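Local structure of dally-like, isoform A (Drosophila melanogaster, 6XTZ) at residues Met57-Arg62 / Leu230-His235; Leu95-Arg99 / Phe125-Glu129; Phe147-Tyr151 / Pro181-Pro186; Cys251-Lys256 / Pro464-Cys468. The protein binds Wnt and Hedgehog proteins as a GPI-anchored glypican, shielding the lipid carried by Wnt so that signalling can act at a distance. The protein carries 5 engineered substitutions. All coordinates share one frame; numbering follows the deposited sequence.

How the contacts relate
The four contacts lie towards the two ends of an elongated, all-helical glypican core. Contacts 1 and 4 belong to one end, their centres about 13 Å apart; they touch directly, Leu230 and Met233 of helix 224-234 packing against Cys251, Val254 and Ile255 of helix 248-258. Contacts 2 and 3, with centres about 21 Å apart, lie on the other side of the chain's centre, near the bound palmitoleoyl chain. Helix 51-110 serves both contact 1 and contact 2, whose centres are about 57 Å apart. Along the chain, contacts 2 and 3 are nested within the loop closed by contact 1, and contact 4 follows. The lipid site is thus remote from the disulfide of contact 4.

Contact 1 (Met57-Arg62 / Leu230-His235); sequences MAMQSR and LTKMQH
Helix 57-62 crosses the end of helix 230-234 almost at a right angle, the directions differing by 97° and the axes approaching to 9.4 Å. Ala58 and Thr231 mark the closest backbone approach, with CA atoms 5.6 Å apart, and Thr231 CG2 presses on Ala58 CA. The OG1 of Thr231 turns back to its own helix and bonds to Gly228 O. One turn on, towards the C-terminal end of segment 57-62, the methyl CD2 of Leu230 rests 3.3 Å from Ser61 O. This crossing joins the early part of the long helix 51-110 to helix 224-234 in the Cys-rich end of the glypican core, just where the second helix gives way to loop at His235. The imidazole of His235 is sandwiched. Met57 CB lies over one face, 3.7 Å from the ring centroid in a CH-pi contact, while CG of the adjacent Gln234 covers the opposite face. With CG beside its backbone N (chi1 -59°) and chi2 extended, Met57 brings SD obliquely to the ring. At the edge of the same ring, His235 NE2 is 2.7 Å from Ser61 OG. Ser61 OG gives a weak hydrogen bond of 2.9 Å to Gln234 OE1, whose amide NE2 is bonded to Gln64 farther along the long helix. On the backbone side, the carbonyl of His235 receives a hydrogen bond from Arg20.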
# COMPACT_ATOMS: atom_id res chain seq x y z
N MET A 57 23.49 -19.24 -21.28
CA MET A 57 23.46 -18.96 -19.85
C MET A 57 23.09 -17.51 -19.56
O MET A 57 22.57 -17.22 -18.48
CB MET A 57 24.81 -19.30 -19.22
CG MET A 57 25.22 -20.76 -19.40
SD MET A 57 26.82 -21.14 -18.66
CE MET A 57 27.90 -20.10 -19.63
N ALA A 58 23.35 -16.59 -20.50
CA ALA A 58 22.96 -15.20 -20.29
C ALA A 58 21.45 -15.04 -20.32
O ALA A 58 20.86 -14.43 -19.42
CB ALA A 58 23.61 -14.31 -21.35
N MET A 59 20.80 -15.58 -21.35
CA MET A 59 19.35 -15.49 -21.42
C MET A 59 18.69 -16.32 -20.33
O MET A 59 17.57 -16.01 -19.91
CB MET A 59 18.87 -15.92 -22.80
CG MET A 59 19.48 -15.11 -23.94
SD MET A 59 18.97 -15.65 -25.58
CE MET A 59 19.57 -17.33 -25.59
N GLN A 60 19.36 -17.37 -19.85
CA GLN A 60 18.82 -18.16 -18.75
C GLN A 60 18.79 -17.36 -17.45
O GLN A 60 17.81 -17.42 -16.70
CB GLN A 60 19.64 -19.44 -18.57
CG GLN A 60 19.25 -20.26 -17.35
CD GLN A 60 20.12 -21.49 -17.18
OE1 GLN A 60 20.67 -22.02 -18.15
NE2 GLN A 60 20.27 -21.94 -15.94
N SER A 61 19.86 -16.60 -17.17
CA SER A 61 19.91 -15.82 -15.94
C SER A 61 18.88 -14.69 -15.96
O SER A 61 18.25 -14.41 -14.93
CB SER A 61 21.31 -15.25 -15.73
OG SER A 61 22.15 -16.18 -15.08
N ARG A 62 18.70 -14.04 -17.11
CA ARG A 62 17.73 -12.95 -17.19
C ARG A 62 16.31 -13.48 -17.03
O ARG A 62 15.47 -12.82 -16.40
CB ARG A 62 17.89 -12.21 -18.51
CG ARG A 62 16.93 -11.04 -18.68
CD ARG A 62 17.22 -10.23 -19.93
NE ARG A 62 16.26 -9.15 -20.09
CZ ARG A 62 16.31 -8.24 -21.06
NH1 ARG A 62 17.29 -8.28 -21.96
NH2 ARG A 62 15.38 -7.30 -21.14
N LEU A 230 24.85 -9.95 -14.27
CA LEU A 230 24.17 -11.14 -13.77
C LEU A 230 24.90 -12.41 -14.18
O LEU A 230 25.02 -13.35 -13.38
CB LEU A 230 22.73 -11.15 -14.27
CG LEU A 230 21.73 -12.09 -13.60
CD1 LEU A 230 21.59 -11.75 -12.12
CD2 LEU A 230 20.38 -11.99 -14.29
N THR A 231 25.39 -12.46 -15.41
CA THR A 231 26.07 -13.67 -15.89
C THR A 231 27.47 -13.80 -15.31
O THR A 231 27.90 -14.91 -15.00
CB THR A 231 26.13 -13.65 -17.42
OG1 THR A 231 26.95 -12.56 -17.84
CG2 THR A 231 24.75 -13.46 -17.97
N LYS A 232 28.18 -12.68 -15.16
CA LYS A 232 29.48 -12.72 -14.50
C LYS A 232 29.36 -13.23 -13.08
O LYS A 232 30.27 -13.91 -12.58
CB LYS A 232 30.13 -11.33 -14.53
CG LYS A 232 31.55 -11.29 -13.98
CD LYS A 232 32.09 -9.87 -14.00
CE LYS A 232 33.49 -9.81 -13.42
NZ LYS A 232 34.02 -8.42 -13.39
N MET A 233 28.24 -12.94 -12.41
CA MET A 233 28.05 -13.37 -11.04
C MET A 233 27.65 -14.84 -10.96
O MET A 233 28.19 -15.60 -10.16
CB MET A 233 27.00 -12.49 -10.36
CG MET A 233 26.73 -12.81 -8.89
SD MET A 233 25.43 -14.03 -8.64
CE MET A 233 24.06 -13.24 -9.49
N GLN A 234 26.70 -15.26 -11.81
CA GLN A 234 26.06 -16.56 -11.62
C GLN A 234 26.72 -17.67 -12.43
O GLN A 234 26.79 -18.81 -11.96
CB GLN A 234 24.58 -16.46 -11.99
CG GLN A 234 23.80 -17.76 -11.81
CD GLN A 234 22.32 -17.61 -12.11
OE1 GLN A 234 21.81 -16.50 -12.26
NE2 GLN A 234 21.62 -18.73 -12.19
N HIS A 235 27.21 -17.38 -13.64
CA HIS A 235 27.67 -18.43 -14.54
C HIS A 235 29.16 -18.39 -14.87
O HIS A 235 29.74 -19.45 -15.12
CB HIS A 235 26.89 -18.38 -15.86
CG HIS A 235 25.42 -18.64 -15.70
ND1 HIS A 235 24.92 -19.83 -15.20
CD2 HIS A 235 24.34 -17.87 -15.98
CE1 HIS A 235 23.60 -19.77 -15.18
NE2 HIS A 235 23.23 -18.59 -15.65

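Contact 2 (Leu95-Arg99 / Phe125-Glu129); sequences LKESR and FKELE. With O18 (O-palmitoleoyl serine), chain H.
Ser98 and Phe125 touch where two antiparallel helices, 51-110 and 118-134, pack together, and with Leu95 they line part of the pocket that holds O-palmitoleoyl serine in this helical glypican core. The acyl chain is held by van der Waals contacts, mostly with carbon. Ser98 OG sits 3.1 Å from C3 of the acyl chain and is hydrogen-bonded to Leu94 O, one turn earlier. Farther along the chain, Phe125 CE1 comes within 3.5 Å of lipid C8, next to the double bond, while its CZ also approaches C11 beyond it. Leu95 divides its two methyls: CD1 leans on lipid C6, and CD2 lies 3.7 Å from Glu129 CG on the facing helix.

Behind this first shell, Arg99 holds the Phe125 ring from one face. Arg99 CA makes a CH-pi contact 4.0 Å from the Phe125 ring centroid, and CB lies over the same ring. The arginine chain then bends at chi3 (-72°), which brings the guanidinium plane over Phe125 CB and towards the carboxylate of Glu129. Lys96 NZ adds a long ion pair to Glu129 OE1, completing a salt-bridge network of Lys96, Arg99 and Glu129 in which two positive groups probably favour the charged carboxylate at this partly solvent-facing margin. Guanidinium and carboxylate stand nearly perpendicular, at 85°. Arg99 makes a side-on, hydrogen-bonded salt bridge, NE and NH2 each 3.1 Å from the single oxygen OE2 of Glu129, which lies in the guanidinium plane; NE meets OE2 on its syn side, 26° out of the carboxylate plane, whereas NH2 comes from well above the same face.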
# COMPACT_ATOMS: atom_id res chain seq x y z
N LEU A 95 -22.33 -1.03 6.47
CA LEU A 95 -23.01 0.25 6.38
C LEU A 95 -24.49 0.06 6.07
O LEU A 95 -25.36 0.67 6.72
CB LEU A 95 -22.34 1.12 5.31
CG LEU A 95 -22.22 2.62 5.56
CD1 LEU A 95 -21.55 2.87 6.90
CD2 LEU A 95 -21.43 3.26 4.44
N LYS A 96 -24.80 -0.78 5.08
CA LYS A 96 -26.20 -1.01 4.71
C LYS A 96 -26.96 -1.70 5.84
O LYS A 96 -28.13 -1.40 6.08
CB LYS A 96 -26.27 -1.84 3.43
CG LYS A 96 -25.82 -1.09 2.18
CD LYS A 96 -25.74 -2.02 0.98
CE LYS A 96 -25.65 -1.24 -0.32
NZ LYS A 96 -24.49 -0.31 -0.35
N GLU A 97 -26.31 -2.65 6.53
CA GLU A 97 -26.96 -3.32 7.65
C GLU A 97 -27.22 -2.35 8.80
O GLU A 97 -28.16 -2.56 9.58
CB GLU A 97 -26.11 -4.49 8.12
CG GLU A 97 -26.09 -5.67 7.16
CD GLU A 97 -25.03 -6.70 7.52
OE1 GLU A 97 -24.36 -7.21 6.60
OE2 GLU A 97 -24.88 -7.00 8.72
N SER A 98 -26.41 -1.30 8.93
CA SER A 98 -26.62 -0.34 10.00
C SER A 98 -27.83 0.54 9.72
O SER A 98 -28.62 0.81 10.62
CB SER A 98 -25.37 0.51 10.19
OG SER A 98 -24.27 -0.30 10.58
N ARG A 99 -27.99 0.99 8.47
CA ARG A 99 -29.14 1.81 8.11
C ARG A 99 -30.45 1.13 8.48
O ARG A 99 -31.39 1.78 8.95
CB ARG A 99 -29.10 2.13 6.61
CG ARG A 99 -30.36 2.80 6.09
CD ARG A 99 -30.52 2.60 4.59
NE ARG A 99 -29.57 3.39 3.82
CZ ARG A 99 -29.86 4.56 3.26
NH1 ARG A 99 -31.07 5.07 3.38
NH2 ARG A 99 -28.93 5.21 2.57
N PHE A 125 -27.43 8.87 5.69
CA PHE A 125 -26.81 7.58 5.38
C PHE A 125 -26.46 7.49 3.90
O PHE A 125 -25.40 6.97 3.54
CB PHE A 125 -27.75 6.44 5.77
CG PHE A 125 -27.45 5.86 7.13
CD1 PHE A 125 -26.50 4.87 7.27
CD2 PHE A 125 -28.13 6.31 8.25
CE1 PHE A 125 -26.23 4.33 8.51
CE2 PHE A 125 -27.86 5.77 9.50
CZ PHE A 125 -26.90 4.78 9.63
N LYS A 126 -27.34 7.99 3.03
CA LYS A 126 -27.06 7.97 1.60
C LYS A 126 -25.79 8.75 1.27
O LYS A 126 -24.98 8.32 0.45
CB LYS A 126 -28.25 8.53 0.82
CG LYS A 126 -28.14 8.39 -0.69
CD LYS A 126 -29.41 8.85 -1.38
CE LYS A 126 -29.70 10.31 -1.10
NZ LYS A 126 -30.94 10.78 -1.79
N GLU A 127 -25.60 9.90 1.92
CA GLU A 127 -24.36 10.66 1.72
C GLU A 127 -23.16 9.90 2.27
O GLU A 127 -22.08 9.93 1.67
CB GLU A 127 -24.48 12.03 2.39
CG GLU A 127 -25.59 12.92 1.84
CD GLU A 127 -25.19 13.65 0.56
OE1 GLU A 127 -24.13 13.33 -0.01
OE2 GLU A 127 -25.95 14.54 0.14
N LEU A 128 -23.33 9.23 3.41
CA LEU A 128 -22.22 8.48 3.99
C LEU A 128 -21.83 7.30 3.11
O LEU A 128 -20.64 7.02 2.92
CB LEU A 128 -22.58 8.01 5.40
CG LEU A 128 -22.73 9.09 6.46
CD1 LEU A 128 -23.12 8.48 7.79
CD2 LEU A 128 -21.44 9.89 6.59
N GLU A 129 -22.83 6.59 2.57
CA GLU A 129 -22.54 5.49 1.65
C GLU A 129 -21.87 5.99 0.38
O GLU A 129 -20.96 5.34 -0.15
CB GLU A 129 -23.82 4.73 1.31
CG GLU A 129 -24.51 4.09 2.50
CD GLU A 129 -25.76 3.34 2.11
OE1 GLU A 129 -25.88 2.97 0.92
OE2 GLU A 129 -26.63 3.12 2.98
CA O18 H . -21.46 -4.50 15.48
CB O18 H . -22.73 -3.90 14.91
C1 O18 H . -23.56 -1.68 14.80
C2 O18 H . -23.21 -0.26 14.47
C3 O18 H . -22.46 -0.11 13.15
C4 O18 H . -22.34 1.34 12.71
C5 O18 H . -21.73 1.53 11.33
C6 O18 H . -21.77 2.97 10.84
C7 O18 H . -23.17 3.55 10.71
C8 O18 H . -23.21 5.00 10.25
C9 O18 H . -22.59 5.95 11.23
C10 O18 H . -23.23 6.85 11.95
C11 O18 H . -24.71 7.11 11.93
C12 O18 H . -25.09 8.45 12.56
C13 O18 H . -26.59 8.69 12.64
C14 O18 H . -26.98 10.04 13.21
C15 O18 H . -26.51 10.29 14.63
C16 O18 H . -26.99 11.60 15.20
C O18 H . -20.51 -4.49 14.27
N O18 H . -20.93 -3.69 16.57
OG O18 H . -22.52 -2.50 14.63
O11 O18 H . -24.64 -2.06 15.16
O O18 H . -19.90 -5.50 13.96

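Contact 3 (Phe147-Tyr151 / Pro181-Pro186); sequences FNTLY and PFGDVP
Tyr151 of helix 139-158 lays one face on Pro181 and turns an edge to Phe182, at the start of a segment that makes a type II' beta turn from Phe182 to Val185 and then enters helix 185-216. Its CG is anti to the carbonyl carbon (chi1 -67°), which sends the ring towards both residues. Two CH-pi contacts seat prolines on aromatic faces. Pro181 CD lies 3.5 Å from the centroid of the Tyr151 ring, nearly on its normal, while the carbonyl of Phe147 sits over the opposite face towards the rim. Phe147, one turn before Tyr151, has Pro186 CB centred over its ring, 3.4 Å from the centroid and only 8° off the normal. The side chain of Phe147 also comes within about 4 Å of the bound palmitoleoyl serine, so this packing backs onto the lipid site.

The aromatic pair is T-shaped: Tyr151 directs its edge at the face of Phe182, with planes at 72° and centroids 5.2 Å apart. Leu150 CB approaches the edge of the Phe182 ring more loosely, and the Phe182 side chain also touches Ala303 of helix 296-322.

Polar contact is made through a water. Backbone N of Phe182 donates to this water, and the water donates to Gly183 O, within the same turn. The third partner is Tyr151 OH, 2.7 Å from the water, with Pro186 CG also 3.3 Å from this hydroxyl oxygen.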
# COMPACT_ATOMS: atom_id res chain seq x y z
N PHE A 147 -27.57 18.49 11.18
CA PHE A 147 -27.98 19.03 12.47
C PHE A 147 -28.74 20.34 12.32
O PHE A 147 -29.60 20.65 13.15
CB PHE A 147 -26.77 19.20 13.39
CG PHE A 147 -26.22 17.91 13.90
CD1 PHE A 147 -26.89 17.20 14.89
CD2 PHE A 147 -25.03 17.40 13.41
CE1 PHE A 147 -26.38 16.01 15.37
CE2 PHE A 147 -24.52 16.21 13.88
CZ PHE A 147 -25.20 15.51 14.86
N ASN A 148 -28.43 21.12 11.28
CA ASN A 148 -29.19 22.34 11.03
C ASN A 148 -30.66 22.03 10.78
O ASN A 148 -31.55 22.73 11.29
CB ASN A 148 -28.60 23.10 9.84
CG ASN A 148 -29.33 24.39 9.55
OD1 ASN A 148 -30.30 24.42 8.78
ND2 ASN A 148 -28.88 25.48 10.16
N THR A 149 -30.94 20.98 10.00
CA THR A 149 -32.32 20.55 9.80
C THR A 149 -32.94 20.09 11.12
O THR A 149 -34.10 20.40 11.40
CB THR A 149 -32.37 19.43 8.76
OG1 THR A 149 -31.86 19.92 7.51
CG2 THR A 149 -33.80 18.95 8.56
N LEU A 150 -32.17 19.37 11.94
CA LEU A 150 -32.66 18.99 13.26
C LEU A 150 -32.87 20.22 14.14
O LEU A 150 -33.82 20.26 14.94
CB LEU A 150 -31.68 18.02 13.92
CG LEU A 150 -31.99 16.53 13.82
CD1 LEU A 150 -32.25 16.12 12.38
CD2 LEU A 150 -30.85 15.71 14.41
N TYR A 151 -32.00 21.23 14.01
CA TYR A 151 -32.18 22.46 14.78
C TYR A 151 -33.50 23.14 14.41
O TYR A 151 -34.18 23.69 15.28
CB TYR A 151 -31.01 23.41 14.54
CG TYR A 151 -29.68 22.93 15.08
CD1 TYR A 151 -29.60 21.90 16.02
CD2 TYR A 151 -28.49 23.52 14.66
CE1 TYR A 151 -28.39 21.47 16.51
CE2 TYR A 151 -27.27 23.10 15.15
CZ TYR A 151 -27.22 22.07 16.08
OH TYR A 151 -26.01 21.65 16.56
N PRO A 181 -27.92 24.57 19.89
CA PRO A 181 -29.04 24.15 20.75
C PRO A 181 -28.76 22.91 21.57
O PRO A 181 -29.27 22.78 22.69
CB PRO A 181 -30.18 23.92 19.75
CG PRO A 181 -29.76 24.59 18.48
CD PRO A 181 -28.27 24.52 18.46
N PHE A 182 -27.96 21.98 21.05
CA PHE A 182 -27.65 20.73 21.74
C PHE A 182 -26.30 20.78 22.46
O PHE A 182 -25.81 19.73 22.89
CB PHE A 182 -27.65 19.56 20.75
CG PHE A 182 -28.94 19.40 20.00
CD1 PHE A 182 -30.15 19.79 20.56
CD2 PHE A 182 -28.95 18.86 18.72
CE1 PHE A 182 -31.33 19.64 19.87
CE2 PHE A 182 -30.13 18.71 18.02
CZ PHE A 182 -31.33 19.10 18.60
N GLY A 183 -25.71 21.96 22.61
CA GLY A 183 -24.37 22.06 23.15
C GLY A 183 -23.32 21.69 22.13
O GLY A 183 -23.47 22.01 20.94
N ASP A 184 -22.25 21.02 22.56
CA ASP A 184 -21.17 20.61 21.68
C ASP A 184 -21.31 19.17 21.20
O ASP A 184 -20.39 18.65 20.57
CB ASP A 184 -19.82 20.80 22.38
CG ASP A 184 -19.72 20.04 23.69
OD1 ASP A 184 -20.67 19.30 24.04
OD2 ASP A 184 -18.68 20.16 24.37
N VAL A 185 -22.43 18.52 21.50
CA VAL A 185 -22.61 17.12 21.10
C VAL A 185 -22.64 16.96 19.58
O VAL A 185 -21.96 16.05 19.07
CB VAL A 185 -23.86 16.53 21.79
CG1 VAL A 185 -24.13 15.12 21.29
CG2 VAL A 185 -23.68 16.55 23.30
N PRO A 186 -23.39 17.76 18.81
CA PRO A 186 -23.35 17.57 17.35
C PRO A 186 -21.98 17.80 16.74
O PRO A 186 -21.56 17.03 15.86
CB PRO A 186 -24.37 18.61 16.84
CG PRO A 186 -25.30 18.80 17.99
CD PRO A 186 -24.43 18.73 19.20
O HOH W 1 -25.80 21.97 19.27

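Contact 4 (Cys251-Lys256 / Pro464-Cys468); sequences CVNVIK and PHSVC
Cys251 to Lys256 and Pro464 to Cys468 run in opposite senses, Cys251 pairing with Cys468 and Ile255 with Pro464, whose CA atoms come to 5.1 Å. At one end the segments are joined covalently: Cys251 SG and Cys468 SG form a disulfide of 2.0 Å with chi3 -93°, close to the unstrained right angle and of left-handed sense. Cys251 holds its sulfur opposite the backbone N (chi1 178°), which carries it straight across to the first residue beyond helix 459-467. This is one of the disulfides of the cysteine-rich end of the glypican core, joining helix 248-258 to the end of helix 459-467. Around the bridge the packing is apolar. Ile255 CG1 lies 3.8 Å from Cys468 SG, and its CD1 continues to Val467 CG1. Its other branch, CG2, leans 3.6 Å from Pro464 CA, so the isoleucine fills the angle between the disulfide and the proline. Pro464 packs against both Ile255 and the aliphatic CG of Lys256, 3.6 Å from Pro464 CG. The lysine then runs on, extended, to hydrogen-bond Thr497 O through NZ. Val252 completes the patch with a CH-pi contact, CG1 over one face of the His465 imidazole, 4.2 Å from the ring centroid and offset towards the rim.

The disulfide ties together parts of the chain that lie on either side of a long unmodelled region, residues 324-437. Helix 224-234 lies against helix 248-258, helix 51-110 brings Leu65 to both Ile255 and Val467, and a loop places Ile496 beside Lys256 and His465.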
# COMPACT_ATOMS: atom_id res chain seq x y z
N CYS A 251 26.36 -11.62 -4.90
CA CYS A 251 25.06 -11.83 -5.54
C CYS A 251 24.09 -10.71 -5.20
O CYS A 251 23.38 -10.20 -6.08
CB CYS A 251 24.48 -13.18 -5.13
SG CYS A 251 22.85 -13.54 -5.83
N VAL A 252 24.03 -10.30 -3.92
CA VAL A 252 23.08 -9.28 -3.51
C VAL A 252 23.36 -7.96 -4.23
O VAL A 252 22.43 -7.28 -4.68
CB VAL A 252 23.10 -9.10 -1.98
CG1 VAL A 252 22.27 -7.90 -1.57
CG2 VAL A 252 22.58 -10.36 -1.30
N ASN A 253 24.64 -7.59 -4.35
CA ASN A 253 24.98 -6.35 -5.03
C ASN A 253 24.58 -6.38 -6.49
O ASN A 253 24.19 -5.35 -7.05
CB ASN A 253 26.48 -6.07 -4.89
CG ASN A 253 26.85 -5.55 -3.52
OD1 ASN A 253 26.05 -4.90 -2.85
ND2 ASN A 253 28.07 -5.85 -3.08
N VAL A 254 24.67 -7.54 -7.14
CA VAL A 254 24.31 -7.64 -8.55
C VAL A 254 22.80 -7.50 -8.72
O VAL A 254 22.32 -6.74 -9.57
CB VAL A 254 24.83 -8.96 -9.15
CG1 VAL A 254 24.33 -9.13 -10.58
CG2 VAL A 254 26.35 -8.98 -9.12
N ILE A 255 22.03 -8.24 -7.91
CA ILE A 255 20.57 -8.15 -8.02
C ILE A 255 20.08 -6.76 -7.65
O ILE A 255 19.14 -6.23 -8.26
CB ILE A 255 19.90 -9.24 -7.16
CG1 ILE A 255 20.53 -10.60 -7.43
CG2 ILE A 255 18.41 -9.30 -7.46
CD1 ILE A 255 20.33 -11.10 -8.84
N LYS A 256 20.71 -6.13 -6.65
CA LYS A 256 20.35 -4.76 -6.30
C LYS A 256 20.55 -3.82 -7.48
O LYS A 256 19.75 -2.90 -7.69
CB LYS A 256 21.17 -4.29 -5.10
CG LYS A 256 20.63 -4.73 -3.75
CD LYS A 256 21.28 -3.95 -2.62
CE LYS A 256 20.57 -4.18 -1.30
NZ LYS A 256 21.07 -3.27 -0.24
N PRO A 464 16.49 -8.77 -3.61
CA PRO A 464 17.83 -9.31 -3.89
C PRO A 464 18.24 -10.42 -2.94
O PRO A 464 18.86 -11.41 -3.36
CB PRO A 464 18.75 -8.08 -3.76
CG PRO A 464 17.97 -7.10 -2.97
CD PRO A 464 16.54 -7.31 -3.37
N HIS A 465 17.91 -10.30 -1.65
CA HIS A 465 18.18 -11.38 -0.72
C HIS A 465 17.32 -12.60 -1.01
O HIS A 465 17.75 -13.74 -0.78
CB HIS A 465 17.97 -10.90 0.72
CG HIS A 465 18.82 -9.73 1.09
ND1 HIS A 465 20.05 -9.87 1.69
CD2 HIS A 465 18.62 -8.40 0.93
CE1 HIS A 465 20.58 -8.67 1.89
NE2 HIS A 465 19.73 -7.77 1.44
N SER A 466 16.11 -12.39 -1.53
CA SER A 466 15.25 -13.52 -1.87
C SER A 466 15.73 -14.22 -3.13
O SER A 466 15.68 -15.45 -3.22
CB SER A 466 13.80 -13.04 -2.04
OG SER A 466 12.97 -14.09 -2.50
N VAL A 467 16.21 -13.45 -4.11
CA VAL A 467 16.70 -14.05 -5.35
C VAL A 467 17.95 -14.88 -5.10
O VAL A 467 18.12 -15.96 -5.67
CB VAL A 467 16.95 -12.95 -6.41
CG1 VAL A 467 17.59 -13.54 -7.65
CG2 VAL A 467 15.65 -12.25 -6.76
N CYS A 468 18.83 -14.41 -4.22
CA CYS A 468 20.10 -15.09 -3.95
C CYS A 468 19.96 -16.28 -3.00
O CYS A 468 20.98 -16.80 -2.55
CB CYS A 468 21.12 -14.10 -3.39
SG CYS A 468 21.53 -12.73 -4.51